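Local coordinates for putative tetR-family transcriptional regulatory protein (Streptomyces coelicolor, PDB 2DG8) that probably binds DNA through a helix-turn-helix motif as a dimeric transcriptional regulator of the TetR family, at residues 89-98 and 151-159. Residues are numbered along the deposited sequence; the frame is centred on the assembly and turned at random.
Sequences VADLVHELSE and IEGLTLHRA
The guanidinium of Arg158 lies flat over one face of the His94 ring, its plane turned 15° from the ring's. CD of Arg158 also sits over that face, in CH-pi contact 3.9 Å from the ring centroid. A bend at chi3 folds the arginine so that NH2 turns toward Ser97 and Glu98. There NH2 donates to Ser97 OG at 2.7 Å, close to the guanidinium plane although the N-H...O angle is only 134°. The same NH2 makes a straighter bond (158°) and salt bridge to Glu98 OE1 at 3.1 Å, which it meets from above the carboxylate plane. In the C-terminal domain of the TetR fold, which in relatives holds the ligand pocket and the dimer interface, these groups join helix 82-98 to helix 141-159. Farther back, Val93 is a knob among Ile151, Leu154, Thr155 and Arg158, and Val89 CG1 presses tightly on Ile151 CD1 at 3.5 Å. Bonds within each helix position these groups: Ser97 OG gives its hydrogen to His94 O and so offers its oxygen to Arg158 NH2, while Thr155 OG1 is held by Ile151 O at 2.6 Å, leaving CG2 directed at Leu96 CB. One water bridges the carbonyls of Ser97 and Ala159. Thr170 OG1 is hydrogen-bonded to His94 NE2 and His165 O accepts from Arg158 NE, consistent with both partners of the stack being held in place; His157 pairs with Glu152 of the second subunit.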
loop_
_atom_site.group_PDB
_atom_site.type_symbol
_atom_site.label_atom_id
_atom_site.label_comp_id
_atom_site.label_asym_id
_atom_site.label_seq_id
_atom_site.Cartn_x
_atom_site.Cartn_y
_atom_site.Cartn_z
ATOM N N VAL A 89 -13.199 -13.608 6.193
ATOM C CA VAL A 89 -12.484 -12.388 5.855
ATOM C C VAL A 89 -11.357 -12.130 6.846
ATOM O O VAL A 89 -10.294 -11.649 6.464
ATOM C CB VAL A 89 -13.435 -11.171 5.827
ATOM C CG1 VAL A 89 -12.628 -9.871 5.681
ATOM C CG2 VAL A 89 -14.414 -11.311 4.659
ATOM N N ALA A 90 -11.591 -12.449 8.117
ATOM C CA ALA A 90 -10.566 -12.250 9.136
ATOM C C ALA A 90 -9.382 -13.129 8.781
ATOM O O ALA A 90 -8.225 -12.708 8.879
ATOM C CB ALA A 90 -11.105 -12.615 10.535
ATOM N N ASP A 91 -9.684 -14.355 8.368
ATOM C CA ASP A 91 -8.654 -15.310 7.983
ATOM C C ASP A 91 -7.879 -14.765 6.797
ATOM O O ASP A 91 -6.654 -14.875 6.727
ATOM C CB ASP A 91 -9.292 -16.653 7.592
ATOM C CG ASP A 91 -9.917 -17.363 8.768
ATOM O OD1 ASP A 91 -10.704 -18.305 8.543
ATOM O OD2 ASP A 91 -9.615 -16.986 9.916
ATOM N N LEU A 92 -8.615 -14.186 5.858
ATOM C CA LEU A 92 -8.022 -13.630 4.650
ATOM C C LEU A 92 -7.036 -12.523 5.025
ATOM O O LEU A 92 -5.913 -12.494 4.539
ATOM C CB LEU A 92 -9.117 -13.044 3.764
ATOM C CG LEU A 92 -9.070 -13.142 2.240
ATOM C CD1 LEU A 92 -10.044 -12.112 1.680
ATOM C CD2 LEU A 92 -7.677 -12.892 1.703
ATOM N N VAL A 93 -7.477 -11.609 5.884
ATOM C CA VAL A 93 -6.645 -10.495 6.309
ATOM C C VAL A 93 -5.346 -10.949 6.954
ATOM O O VAL A 93 -4.280 -10.428 6.629
ATOM C CB VAL A 93 -7.390 -9.582 7.304
ATOM C CG1 VAL A 93 -6.395 -8.676 8.027
ATOM C CG2 VAL A 93 -8.419 -8.738 6.559
ATOM N N HIS A 94 -5.427 -11.907 7.876
ATOM C CA HIS A 94 -4.212 -12.368 8.534
ATOM C C HIS A 94 -3.286 -13.143 7.597
ATOM O O HIS A 94 -2.065 -12.981 7.636
ATOM C CB HIS A 94 -4.566 -13.174 9.788
ATOM C CG HIS A 94 -5.035 -12.313 10.924
ATOM N ND1 HIS A 94 -4.468 -12.366 12.179
ATOM C CD2 HIS A 94 -5.960 -11.326 10.974
ATOM C CE1 HIS A 94 -5.015 -11.444 12.948
ATOM N NE2 HIS A 94 -5.924 -10.797 12.242
ATOM N N GLU A 95 -3.860 -13.958 6.728
ATOM C CA GLU A 95 -3.030 -14.703 5.794
ATOM C C GLU A 95 -2.291 -13.748 4.839
ATOM O O GLU A 95 -1.094 -13.882 4.621
ATOM C CB GLU A 95 -3.881 -15.686 4.990
ATOM C CG GLU A 95 -3.068 -16.513 4.007
ATOM C CD GLU A 95 -3.900 -17.540 3.259
ATOM O OE1 GLU A 95 -4.769 -18.184 3.894
ATOM O OE2 GLU A 95 -3.670 -17.714 2.043
ATOM N N LEU A 96 -3.006 -12.773 4.287
ATOM C CA LEU A 96 -2.396 -11.829 3.353
ATOM C C LEU A 96 -1.354 -10.929 4.004
ATOM O O LEU A 96 -0.431 -10.477 3.339
ATOM C CB LEU A 96 -3.455 -10.932 2.714
ATOM C CG LEU A 96 -4.568 -11.496 1.826
ATOM C CD1 LEU A 96 -5.589 -10.381 1.581
ATOM C CD2 LEU A 96 -4.001 -12.015 0.509
ATOM N N SER A 97 -1.512 -10.649 5.292
ATOM C CA SER A 97 -0.572 -9.781 5.976
ATOM C C SER A 97 0.708 -10.458 6.441
ATOM O O SER A 97 1.705 -9.776 6.661
ATOM C CB SER A 97 -1.235 -9.111 7.187
ATOM O OG SER A 97 -1.433 -10.037 8.249
ATOM N N GLU A 98 0.709 -11.780 6.585
ATOM C CA GLU A 98 1.920 -12.429 7.089
ATOM C C GLU A 98 2.410 -13.734 6.481
ATOM O O GLU A 98 3.526 -14.159 6.777
ATOM C CB GLU A 98 1.788 -12.638 8.600
ATOM C CG GLU A 98 0.517 -13.344 9.029
ATOM C CD GLU A 98 0.448 -13.555 10.537
ATOM O OE1 GLU A 98 0.684 -12.588 11.295
ATOM O OE2 GLU A 98 0.152 -14.693 10.963
ATOM N N ILE A 151 -10.298 -4.366 4.318
ATOM C CA ILE A 151 -9.395 -5.505 4.172
ATOM C C ILE A 151 -8.021 -5.002 3.732
ATOM O O ILE A 151 -6.981 -5.437 4.251
ATOM C CB ILE A 151 -9.946 -6.521 3.125
ATOM C CG1 ILE A 151 -11.169 -7.236 3.701
ATOM C CG2 ILE A 151 -8.868 -7.525 2.724
ATOM C CD1 ILE A 151 -11.849 -8.173 2.731
ATOM N N GLU A 152 -8.031 -4.072 2.783
ATOM C CA GLU A 152 -6.799 -3.494 2.263
ATOM C C GLU A 152 -6.007 -2.842 3.396
ATOM O O GLU A 152 -4.821 -3.105 3.570
ATOM C CB GLU A 152 -7.129 -2.441 1.203
ATOM C CG GLU A 152 -5.931 -1.906 0.462
ATOM C CD GLU A 152 -5.448 -2.867 -0.608
ATOM O OE1 GLU A 152 -6.256 -3.224 -1.496
ATOM O OE2 GLU A 152 -4.266 -3.266 -0.559
ATOM N N GLY A 153 -6.685 -1.992 4.160
ATOM C CA GLY A 153 -6.049 -1.289 5.260
ATOM C C GLY A 153 -5.597 -2.143 6.435
ATOM O O GLY A 153 -4.518 -1.913 6.980
ATOM N N LEU A 154 -6.416 -3.115 6.836
ATOM C CA LEU A 154 -6.070 -4.001 7.949
ATOM C C LEU A 154 -4.859 -4.849 7.585
ATOM O O LEU A 154 -3.964 -5.055 8.396
ATOM C CB LEU A 154 -7.253 -4.923 8.308
ATOM C CG LEU A 154 -8.460 -4.308 9.039
ATOM C CD1 LEU A 154 -9.606 -5.323 9.130
ATOM C CD2 LEU A 154 -8.048 -3.866 10.430
ATOM N N THR A 155 -4.840 -5.338 6.352
ATOM C CA THR A 155 -3.748 -6.166 5.860
ATOM C C THR A 155 -2.437 -5.387 5.896
ATOM O O THR A 155 -1.417 -5.866 6.402
ATOM C CB THR A 155 -4.029 -6.608 4.409
ATOM O OG1 THR A 155 -5.227 -7.403 4.377
ATOM C CG2 THR A 155 -2.868 -7.407 3.855
ATOM N N LEU A 156 -2.487 -4.176 5.353
ATOM C CA LEU A 156 -1.335 -3.304 5.285
ATOM C C LEU A 156 -0.813 -2.956 6.667
ATOM O O LEU A 156 0.390 -3.000 6.905
ATOM C CB LEU A 156 -1.705 -2.026 4.530
ATOM C CG LEU A 156 -0.601 -1.057 4.094
ATOM C CD1 LEU A 156 -0.089 -0.259 5.287
ATOM C CD2 LEU A 156 0.524 -1.840 3.433
ATOM N N HIS A 157 -1.708 -2.605 7.584
ATOM C CA HIS A 157 -1.257 -2.247 8.919
ATOM C C HIS A 157 -0.713 -3.415 9.715
ATOM O O HIS A 157 0.145 -3.220 10.569
ATOM C CB HIS A 157 -2.362 -1.535 9.698
ATOM C CG HIS A 157 -2.531 -0.103 9.305
ATOM N ND1 HIS A 157 -3.262 0.797 10.050
ATOM C CD2 HIS A 157 -2.038 0.592 8.252
ATOM C CE1 HIS A 157 -3.208 1.985 9.476
ATOM N NE2 HIS A 157 -2.472 1.888 8.383
ATOM N N ARG A 158 -1.189 -4.626 9.444
ATOM C CA ARG A 158 -0.654 -5.784 10.163
ATOM C C ARG A 158 0.704 -6.168 9.576
ATOM O O ARG A 158 1.664 -6.420 10.304
ATOM C CB ARG A 158 -1.575 -6.999 10.052
ATOM C CG ARG A 158 -2.835 -6.926 10.863
ATOM C CD ARG A 158 -3.405 -8.330 11.083
ATOM N NE ARG A 158 -2.754 -9.040 12.186
ATOM C CZ ARG A 158 -1.911 -10.067 12.060
ATOM N NH1 ARG A 158 -1.392 -10.630 13.147
ATOM N NH2 ARG A 158 -1.577 -10.536 10.865
ATOM N N ALA A 159 0.769 -6.200 8.250
ATOM C CA ALA A 159 1.990 -6.574 7.543
ATOM C C ALA A 159 3.190 -5.689 7.861
ATOM O O ALA A 159 4.290 -6.189 8.086
ATOM C CB ALA A 159 1.735 -6.578 6.049
HETATM O O HOH W 1 4.378 -9.086 7.344
#